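Long-range contacts in 7beta-hydroxysteroid dehydrogenase (Collinsella aerofaciens, PDB 5FYD), which reduces the 7-oxo group of 7-oxolithocholate with NADPH to give ursodeoxycholate, as a homodimeric short-chain dehydrogenase/reductase of an intestinal bacterium: residues L12-T17 and G86-V91; V36-R41 and K61-D66; T75-T80 and F123-R128. All blocks are in the same frame, centred on the assembly; numbering follows the deposited sequence.

Contact 1: residues L12-T17 and G86-V91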
loop_
_atom_site.group_PDB
_atom_site.type_symbol
_atom_site.label_atom_id
_atom_site.label_comp_id
_atom_site.label_asym_id
_atom_site.label_seq_id
_atom_site.Cartn_x
_atom_site.Cartn_y
_atom_site.Cartn_z
ATOM N N LEU A 12 -10.206 -24.805 -1.587
ATOM C CA LEU A 12 -10.750 -23.672 -0.866
ATOM C C LEU A 12 -9.641 -22.679 -0.675
ATOM O O LEU A 12 -8.639 -22.976 0.007
ATOM C CB LEU A 12 -11.269 -24.154 0.483
ATOM C CG LEU A 12 -11.748 -23.142 1.503
ATOM C CD1 LEU A 12 -12.871 -22.282 0.958
ATOM C CD2 LEU A 12 -12.194 -23.852 2.749
ATOM N N ILE A 13 -9.800 -21.498 -1.255
ATOM C CA ILE A 13 -8.843 -20.436 -1.084
ATOM C C ILE A 13 -9.453 -19.365 -0.188
ATOM O O ILE A 13 -10.409 -18.672 -0.575
ATOM C CB ILE A 13 -8.421 -19.818 -2.437
ATOM C CG1 ILE A 13 -7.996 -20.926 -3.431
ATOM C CG2 ILE A 13 -7.333 -18.768 -2.239
ATOM C CD1 ILE A 13 -6.968 -21.908 -2.909
ATOM N N LEU A 14 -8.875 -19.218 0.998
ATOM C CA LEU A 14 -9.385 -18.291 2.012
ATOM C C LEU A 14 -8.590 -16.989 1.917
ATOM O O LEU A 14 -7.482 -16.863 2.474
ATOM C CB LEU A 14 -9.303 -18.921 3.398
ATOM C CG LEU A 14 -10.127 -20.205 3.481
ATOM C CD1 LEU A 14 -9.603 -21.208 4.488
ATOM C CD2 LEU A 14 -11.585 -19.823 3.735
ATOM N N GLY A 15 -9.146 -16.025 1.179
ATOM C CA GLY A 15 -8.482 -14.770 0.872
ATOM C C GLY A 15 -8.072 -14.764 -0.583
ATOM O O GLY A 15 -6.884 -14.749 -0.890
ATOM N N ALA A 16 -9.062 -14.741 -1.476
ATOM C CA ALA A 16 -8.857 -15.131 -2.865
ATOM C C ALA A 16 -8.645 -14.010 -3.876
ATOM O O ALA A 16 -8.322 -14.307 -5.016
ATOM C CB ALA A 16 -10.018 -15.987 -3.317
ATOM N N THR A 17 -8.851 -12.753 -3.504
ATOM C CA THR A 17 -8.863 -11.689 -4.524
ATOM C C THR A 17 -7.531 -10.974 -4.733
ATOM O O THR A 17 -7.242 -10.537 -5.838
ATOM C CB THR A 17 -9.975 -10.682 -4.266
ATOM O OG1 THR A 17 -10.034 -10.382 -2.870
ATOM C CG2 THR A 17 -11.297 -11.302 -4.702
ATOM N N GLY A 86 -10.489 -31.280 -1.411
ATOM C CA GLY A 86 -9.100 -31.746 -1.585
ATOM C C GLY A 86 -8.005 -30.801 -1.112
ATOM O O GLY A 86 -6.877 -31.243 -0.862
ATOM N N PHE A 87 -8.318 -29.511 -0.992
ATOM C CA PHE A 87 -7.281 -28.510 -0.761
ATOM C C PHE A 87 -7.808 -27.343 0.038
ATOM O O PHE A 87 -8.948 -26.939 -0.146
ATOM C CB PHE A 87 -6.742 -27.981 -2.096
ATOM C CG PHE A 87 -5.649 -26.980 -1.953
ATOM C CD1 PHE A 87 -4.343 -27.398 -1.701
ATOM C CD2 PHE A 87 -5.896 -25.625 -2.097
ATOM C CE1 PHE A 87 -3.317 -26.477 -1.560
ATOM C CE2 PHE A 87 -4.870 -24.702 -1.973
ATOM C CZ PHE A 87 -3.575 -25.124 -1.711
ATOM N N MET A 88 -6.969 -26.822 0.922
ATOM C CA MET A 88 -7.241 -25.551 1.591
ATOM C C MET A 88 -5.975 -24.712 1.623
ATOM O O MET A 88 -4.887 -25.241 1.841
ATOM C CB MET A 88 -7.747 -25.763 3.029
ATOM C CG MET A 88 -8.223 -24.495 3.739
ATOM S SD MET A 88 -8.242 -24.651 5.558
ATOM C CE MET A 88 -6.567 -24.234 5.948
ATOM N N SER A 89 -6.121 -23.409 1.396
ATOM C CA SER A 89 -5.038 -22.454 1.666
ATOM C C SER A 89 -5.590 -21.274 2.445
ATOM O O SER A 89 -6.546 -20.647 1.987
ATOM C CB SER A 89 -4.377 -21.930 0.391
ATOM O OG SER A 89 -3.392 -20.975 0.690
ATOM N N TYR A 90 -4.963 -20.959 3.582
ATOM C CA TYR A 90 -5.262 -19.737 4.304
ATOM C C TYR A 90 -4.274 -18.652 3.892
ATOM O O TYR A 90 -3.080 -18.753 4.194
ATOM C CB TYR A 90 -5.250 -19.946 5.810
ATOM C CG TYR A 90 -6.029 -18.868 6.516
ATOM C CD1 TYR A 90 -7.402 -18.983 6.633
ATOM C CD2 TYR A 90 -5.425 -17.742 7.025
ATOM C CE1 TYR A 90 -8.164 -18.032 7.255
ATOM C CE2 TYR A 90 -6.176 -16.764 7.656
ATOM C CZ TYR A 90 -7.563 -16.909 7.766
ATOM O OH TYR A 90 -8.369 -15.952 8.388
ATOM N N VAL A 91 -4.793 -17.656 3.169
ATOM C CA VAL A 91 -4.007 -16.579 2.588
ATOM C C VAL A 91 -4.276 -15.222 3.230
ATOM O O VAL A 91 -3.411 -14.362 3.216
ATOM C CB VAL A 91 -4.313 -16.425 1.068
ATOM C CG1 VAL A 91 -3.370 -15.398 0.431
ATOM C CG2 VAL A 91 -4.222 -17.754 0.368
#
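L12, I13 and L14 pair in register with M88, S89 and Y90 as adjacent parallel strands, the axes of 12-14 and 86-90 approaching to 4.9 Å and diverging by only 6°. These are the first and fourth strands of the Rossmann fold of short-chain dehydrogenases, the neighbours at which the strand order 3-2-1-4-5-6-7 passes from one half of the sheet to the other. Four backbone hydrogen bonds join them, L12 N to F87 O, S89 N to L12 O, L14 N to S89 O and V91 N to L14 O, each 2.9 Å long. The bond from L14 N is nearly collinear with the S89 carbonyl, whereas L12 N sits above the F87 carbonyl plane, 42° out of it.

L12, L14, M88 and Y90 share one face of the sheet, where L14 is the hub. Its CG is anti to the carbonyl carbon (chi1 -60°); of the two branches beyond, CD1 comes 3.6 Å from M88 CG. L14 CB lies 3.8 Å from Y90 CD1. The L14 and Y90 side chains cross at about a right angle; the far end of Y90 is fixed by a hydrogen bond from OH to V114 O. L12 runs alongside M88, CD2 to CG at 4.1 Å. On the other face I13 CD1 meets F87 at the ring edge, in plane, 3.6 Å from CE2, and the buried S89 OG is satisfied by I139 O.

Beyond the strand the chain turns towards T17, which binds NADP(+). G15 has a positive phi, and a CB here would collide with L14 O and crowd V91 C; V91 packs on the glycine backbone, its CB 3.6 Å from G15 O.

Contact 2: residues V36-R41 and K61-D66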
loop_
_atom_site.group_PDB
_atom_site.type_symbol
_atom_site.label_atom_id
_atom_site.label_comp_id
_atom_site.label_asym_id
_atom_site.label_seq_id
_atom_site.Cartn_x
_atom_site.Cartn_y
_atom_site.Cartn_z
ATOM N N VAL A 36 -13.485 -22.946 -4.510
ATOM C CA VAL A 36 -14.283 -22.147 -3.593
ATOM C C VAL A 36 -13.394 -20.975 -3.248
ATOM O O VAL A 36 -12.315 -21.174 -2.686
ATOM C CB VAL A 36 -14.659 -22.909 -2.301
ATOM C CG1 VAL A 36 -15.603 -22.074 -1.467
ATOM C CG2 VAL A 36 -15.290 -24.235 -2.612
ATOM N N MET A 37 -13.836 -19.772 -3.588
ATOM C CA MET A 37 -13.053 -18.561 -3.377
ATOM C C MET A 37 -13.766 -17.670 -2.374
ATOM O O MET A 37 -14.978 -17.405 -2.509
ATOM C CB MET A 37 -12.794 -17.815 -4.697
ATOM C CG MET A 37 -14.003 -17.407 -5.498
ATOM S SD MET A 37 -13.439 -16.720 -7.078
ATOM C CE MET A 37 -12.924 -18.224 -7.857
ATOM N N VAL A 38 -13.019 -17.255 -1.350
ATOM C CA VAL A 38 -13.599 -16.573 -0.209
ATOM C C VAL A 38 -12.867 -15.288 0.060
ATOM O O VAL A 38 -11.614 -15.223 0.016
ATOM C CB VAL A 38 -13.538 -17.437 1.056
ATOM C CG1 VAL A 38 -14.384 -16.814 2.166
ATOM C CG2 VAL A 38 -13.959 -18.877 0.773
ATOM N N GLY A 39 -13.655 -14.252 0.347
ATOM C CA GLY A 39 -13.103 -12.951 0.680
ATOM C C GLY A 39 -14.201 -11.944 0.915
ATOM O O GLY A 39 -15.365 -12.252 0.737
ATOM N N ARG A 40 -13.818 -10.740 1.325
ATOM C CA ARG A 40 -14.816 -9.715 1.660
ATOM C C ARG A 40 -15.363 -8.944 0.446
ATOM O O ARG A 40 -16.479 -8.464 0.503
ATOM C CB ARG A 40 -14.334 -8.759 2.759
ATOM C CG ARG A 40 -12.954 -8.188 2.616
ATOM C CD ARG A 40 -12.759 -7.049 3.610
ATOM N NE ARG A 40 -13.374 -5.842 3.077
ATOM C CZ ARG A 40 -12.801 -5.005 2.202
ATOM N NH1 ARG A 40 -11.561 -5.210 1.746
ATOM N NH2 ARG A 40 -13.478 -3.945 1.772
ATOM N N ARG A 41 -14.591 -8.863 -0.639
ATOM C CA ARG A 41 -14.981 -8.100 -1.831
ATOM C C ARG A 41 -15.716 -8.978 -2.847
ATOM O O ARG A 41 -15.108 -9.523 -3.775
ATOM C CB ARG A 41 -13.762 -7.428 -2.451
ATOM C CG ARG A 41 -13.325 -6.192 -1.676
ATOM C CD ARG A 41 -12.216 -5.448 -2.390
ATOM N NE ARG A 41 -11.000 -6.260 -2.444
ATOM C CZ ARG A 41 -9.856 -6.021 -1.796
ATOM N NH1 ARG A 41 -9.700 -4.966 -0.990
ATOM N NH2 ARG A 41 -8.837 -6.865 -1.957
ATOM N N LYS A 61 -17.355 -21.494 -6.707
ATOM C CA LYS A 61 -18.309 -21.060 -5.704
ATOM C C LYS A 61 -17.718 -19.856 -5.014
ATOM O O LYS A 61 -16.570 -19.904 -4.576
ATOM C CB LYS A 61 -18.525 -22.175 -4.693
ATOM C CG LYS A 61 -19.731 -21.987 -3.791
ATOM C CD LYS A 61 -19.939 -23.215 -2.913
ATOM C CE LYS A 61 -20.358 -24.468 -3.679
ATOM N NZ LYS A 61 -21.841 -24.558 -3.813
ATOM N N VAL A 62 -18.484 -18.781 -4.934
ATOM C CA VAL A 62 -18.012 -17.532 -4.334
ATOM C C VAL A 62 -18.663 -17.419 -2.977
ATOM O O VAL A 62 -19.890 -17.571 -2.873
ATOM C CB VAL A 62 -18.410 -16.328 -5.205
ATOM C CG1 VAL A 62 -18.249 -15.011 -4.441
ATOM C CG2 VAL A 62 -17.576 -16.330 -6.481
ATOM N N VAL A 63 -17.850 -17.149 -1.958
ATOM C CA VAL A 63 -18.329 -16.996 -0.592
ATOM C C VAL A 63 -17.842 -15.631 -0.087
ATOM O O VAL A 63 -16.640 -15.385 0.016
ATOM C CB VAL A 63 -17.842 -18.141 0.330
ATOM C CG1 VAL A 63 -18.388 -17.974 1.749
ATOM C CG2 VAL A 63 -18.197 -19.502 -0.232
ATOM N N ARG A 64 -18.775 -14.726 0.202
ATOM C CA ARG A 64 -18.422 -13.471 0.813
ATOM C C ARG A 64 -18.310 -13.690 2.314
ATOM O O ARG A 64 -19.269 -14.125 2.950
ATOM C CB ARG A 64 -19.456 -12.372 0.518
ATOM C CG ARG A 64 -18.887 -11.002 0.858
ATOM C CD ARG A 64 -19.881 -9.988 1.400
ATOM N NE ARG A 64 -19.125 -8.939 2.121
ATOM C CZ ARG A 64 -18.817 -8.943 3.429
ATOM N NH1 ARG A 64 -19.223 -9.914 4.252
ATOM N NH2 ARG A 64 -18.113 -7.932 3.937
ATOM N N ALA A 65 -17.114 -13.457 2.860
ATOM C CA ALA A 65 -16.899 -13.471 4.301
ATOM C C ALA A 65 -15.775 -12.524 4.666
ATOM O O ALA A 65 -14.790 -12.391 3.924
ATOM C CB ALA A 65 -16.596 -14.872 4.808
ATOM N N ASP A 66 -15.924 -11.860 5.812
ATOM C CA ASP A 66 -14.898 -10.956 6.305
ATOM C C ASP A 66 -14.231 -11.688 7.450
ATOM O O ASP A 66 -14.851 -11.912 8.492
ATOM C CB ASP A 66 -15.556 -9.653 6.763
ATOM C CG ASP A 66 -14.575 -8.655 7.311
ATOM O OD1 ASP A 66 -13.459 -9.036 7.756
ATOM O OD2 ASP A 66 -14.924 -7.452 7.276
#
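V36, M37, V38 and G39 lie parallel to K61, V62, V63 and R64, and four backbone hydrogen bonds link the strands: M37 N to K61 O, V63 N to M37 O, G39 N to V63 O and A65 N to G39 O. In the last, A65 N sits above the G39 carbonyl plane, 56° out of it.

Apolar contacts occupy both faces. V36 CG1 meets V63 CG2 at 3.9 Å, while V38, pointing the same way as V63, also reaches A65 with CG1 4.0 Å from CB. On the opposite face M37 CG, held between its backbone N and carbonyl carbon (chi1 57°), is 3.9 Å from V62 CG2.

Polar groups gather at the C-terminal ends. The R64 guanidinium has R40 CA over one face, near the rim, and its NE is 3.1 Å from R40 O. R40 NE and D66 OD2 stay 4.8 Å apart, not in contact but probably close enough for a weak attraction; D66 OD1 bonds S68 OG. R40, R41 and D66 bind NADP(+), and arginines after the second strand are consistent with the choice of the phosphorylated cofactor.

The pair closes the beta-alpha-beta unit 34-39, 42-56, 60-64 at one edge of the sheet: helix 42-56 packs on M37 and V62, helix 72-80 on V36, V38 and V63, and strand 10-14 bonds to the side of 34-39 facing away from 60-64.

Contact 3: residues T75-T80 and F123-R128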
loop_
_atom_site.group_PDB
_atom_site.type_symbol
_atom_site.label_atom_id
_atom_site.label_comp_id
_atom_site.label_asym_id
_atom_site.label_seq_id
_atom_site.Cartn_x
_atom_site.Cartn_y
_atom_site.Cartn_z
ATOM N N THR A 75 -19.653 -19.417 7.992
ATOM C CA THR A 75 -20.195 -19.094 6.669
ATOM C C THR A 75 -19.515 -19.958 5.616
ATOM O O THR A 75 -20.165 -20.552 4.751
ATOM C CB THR A 75 -19.994 -17.613 6.355
ATOM O OG1 THR A 75 -20.797 -16.851 7.262
ATOM C CG2 THR A 75 -20.379 -17.248 4.936
ATOM N N VAL A 76 -18.203 -20.063 5.734
ATOM C CA VAL A 76 -17.425 -20.905 4.820
ATOM C C VAL A 76 -17.824 -22.383 4.956
ATOM O O VAL A 76 -18.055 -23.060 3.954
ATOM C CB VAL A 76 -15.915 -20.740 5.057
ATOM C CG1 VAL A 76 -15.123 -21.698 4.188
ATOM C CG2 VAL A 76 -15.499 -19.301 4.791
ATOM N N PHE A 77 -17.898 -22.880 6.185
ATOM C CA PHE A 77 -18.221 -24.286 6.396
ATOM C C PHE A 77 -19.580 -24.647 5.822
ATOM O O PHE A 77 -19.765 -25.770 5.292
ATOM C CB PHE A 77 -18.212 -24.679 7.881
ATOM C CG PHE A 77 -16.936 -24.336 8.616
ATOM C CD1 PHE A 77 -15.722 -24.164 7.962
ATOM C CD2 PHE A 77 -16.977 -24.186 9.988
ATOM C CE1 PHE A 77 -14.578 -23.826 8.687
ATOM C CE2 PHE A 77 -15.846 -23.861 10.718
ATOM C CZ PHE A 77 -14.648 -23.688 10.069
ATOM N N ALA A 78 -20.542 -23.735 5.962
ATOM C CA ALA A 78 -21.882 -23.985 5.412
ATOM C C ALA A 78 -21.818 -24.040 3.886
ATOM O O ALA A 78 -22.466 -24.908 3.275
ATOM C CB ALA A 78 -22.887 -22.940 5.891
ATOM N N ALA A 79 -21.009 -23.164 3.285
ATOM C CA ALA A 79 -20.820 -23.120 1.825
ATOM C C ALA A 79 -20.181 -24.376 1.243
ATOM O O ALA A 79 -20.531 -24.796 0.123
ATOM C CB ALA A 79 -20.010 -21.893 1.410
ATOM N N THR A 80 -19.255 -24.988 1.971
ATOM C CA THR A 80 -18.590 -26.191 1.452
ATOM C C THR A 80 -19.188 -27.531 1.869
ATOM O O THR A 80 -18.731 -28.566 1.407
ATOM C CB THR A 80 -17.079 -26.200 1.799
ATOM O OG1 THR A 80 -16.911 -26.362 3.209
ATOM C CG2 THR A 80 -16.445 -24.915 1.342
ATOM N N PHE A 123 -8.472 -24.171 9.652
ATOM C CA PHE A 123 -7.440 -25.222 9.603
ATOM C C PHE A 123 -7.945 -26.480 10.317
ATOM O O PHE A 123 -7.817 -27.582 9.799
ATOM C CB PHE A 123 -6.179 -24.729 10.282
ATOM C CG PHE A 123 -4.896 -25.472 9.958
ATOM C CD1 PHE A 123 -4.760 -26.406 8.935
ATOM C CD2 PHE A 123 -3.759 -25.133 10.696
ATOM C CE1 PHE A 123 -3.544 -27.025 8.704
ATOM C CE2 PHE A 123 -2.541 -25.715 10.454
ATOM C CZ PHE A 123 -2.429 -26.666 9.450
ATOM N N HIS A 124 -8.569 -26.279 11.475
ATOM C CA HIS A 124 -9.096 -27.393 12.263
ATOM C C HIS A 124 -10.208 -28.135 11.529
ATOM O O HIS A 124 -10.192 -29.349 11.432
ATOM C CB HIS A 124 -9.630 -26.877 13.595
ATOM C CG HIS A 124 -10.245 -27.932 14.452
ATOM N ND1 HIS A 124 -11.601 -28.024 14.653
ATOM C CD2 HIS A 124 -9.685 -28.929 15.175
ATOM C CE1 HIS A 124 -11.852 -29.026 15.481
ATOM N NE2 HIS A 124 -10.707 -29.590 15.808
ATOM N N HIS A 125 -11.157 -27.378 11.001
ATOM C CA HIS A 125 -12.332 -27.955 10.362
ATOM C C HIS A 125 -11.927 -28.793 9.144
ATOM O O HIS A 125 -12.309 -29.971 9.033
ATOM C CB HIS A 125 -13.264 -26.826 10.009
ATOM C CG HIS A 125 -14.514 -27.253 9.332
ATOM N ND1 HIS A 125 -15.697 -27.433 10.009
ATOM C CD2 HIS A 125 -14.779 -27.487 8.030
ATOM C CE1 HIS A 125 -16.631 -27.805 9.152
ATOM N NE2 HIS A 125 -16.104 -27.820 7.944
ATOM N N TYR A 126 -11.099 -28.219 8.267
ATOM C CA TYR A 126 -10.687 -28.940 7.061
ATOM C C TYR A 126 -9.675 -30.031 7.353
ATOM O O TYR A 126 -9.697 -31.062 6.667
ATOM C CB TYR A 126 -10.312 -27.977 5.923
ATOM C CG TYR A 126 -11.545 -27.208 5.520
ATOM C CD1 TYR A 126 -12.527 -27.793 4.733
ATOM C CD2 TYR A 126 -11.764 -25.928 5.991
ATOM C CE1 TYR A 126 -13.695 -27.114 4.418
ATOM C CE2 TYR A 126 -12.924 -25.245 5.690
ATOM C CZ TYR A 126 -13.893 -25.833 4.905
ATOM O OH TYR A 126 -15.063 -25.157 4.585
ATOM N N MET A 127 -8.853 -29.882 8.401
ATOM C CA MET A 127 -8.005 -30.997 8.823
ATOM C C MET A 127 -8.802 -32.212 9.298
ATOM O O MET A 127 -8.412 -33.355 9.018
ATOM C CB MET A 127 -6.943 -30.575 9.860
ATOM C CG MET A 127 -5.716 -29.917 9.220
ATOM S SD MET A 127 -4.884 -30.908 7.967
ATOM C CE MET A 127 -4.611 -32.415 8.894
ATOM N N ARG A 128 -9.927 -31.978 9.962
ATOM C CA ARG A 128 -10.836 -33.068 10.342
ATOM C C ARG A 128 -11.348 -33.814 9.128
ATOM O O ARG A 128 -11.367 -35.047 9.104
ATOM C CB ARG A 128 -12.001 -32.536 11.173
ATOM C CG ARG A 128 -11.565 -32.178 12.577
ATOM C CD ARG A 128 -12.651 -31.525 13.407
ATOM N NE ARG A 128 -13.911 -32.258 13.338
ATOM C CZ ARG A 128 -15.097 -31.732 13.019
ATOM N NH1 ARG A 128 -15.241 -30.420 12.752
ATOM N NH2 ARG A 128 -16.163 -32.534 12.974
#
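H125 is the first residue of 123-128 to meet the helix 75-80, and it does so by stacking face to face on F77. The ring planes are 2° apart and the centroids 3.6 Å, with H125 CG over the centre of the phenyl ring. The two side chains run past each other in opposite directions, which sets each CB over the other's ring: H125 CB is 3.4 Å from F77 CZ, and F77 CB lies over the face of the imidazole. A chi1 of 179° sets H125 CG anti to the backbone N, carrying it out over the F77 ring.

Both helices lie on the same side of the Rossmann sheet, their segments 11.4 Å apart at the axes and inclined by 25°; helix 72-80 leads into strand 85-90, and that strand is followed by helix 105-132. The wide axial separation is bridged by side chains, chiefly aromatic ones.

Y126 comes next and completes an aromatic cluster with F77 and H125. The imidazole of H125 places CD2 over the centre of one face of the Y126 ring, 3.6 Å above the plane. The F77 and Y126 planes are inclined by 68°, and F77 CE1 comes 3.7 Å from Y126 CE2. An alanine at F77, without the ring, would probably leave the imidazole free to turn and a gap beside the Y126 ring. The phenol meets T80 tip to tip: OH and T80 OG1 are hydrogen-bonded at 2.6 Å, with OG1 near the plane of the tyrosine ring. V76 CG1 is 3.5 Å from the same OH, packing against it from the preceding turn of helix 72-80.

Contacts 1 and 2 belong to one parallel sheet: strands 10-14 and 34-39 are neighbours, joined by bonds such as I13 N to V36 O. Contact 1 lies in the buried core, whereas contact 2 includes the outermost strand 60-64 and carries exposed arginines at its end. Contact 3, mostly buried but with F77 and H125 partly exposed, contains no strand; it joins two helices lying against the sheet and relies on rings and one hydroxyl pair instead of backbone bonds. It adjoins both others: Y126 packs on L12 and M88 of contact 1, and V76 and A79 on V38 and V63 of contact 2. Cofactor-binding residues occur in contacts 1 and 2, past the strands' C-terminal ends.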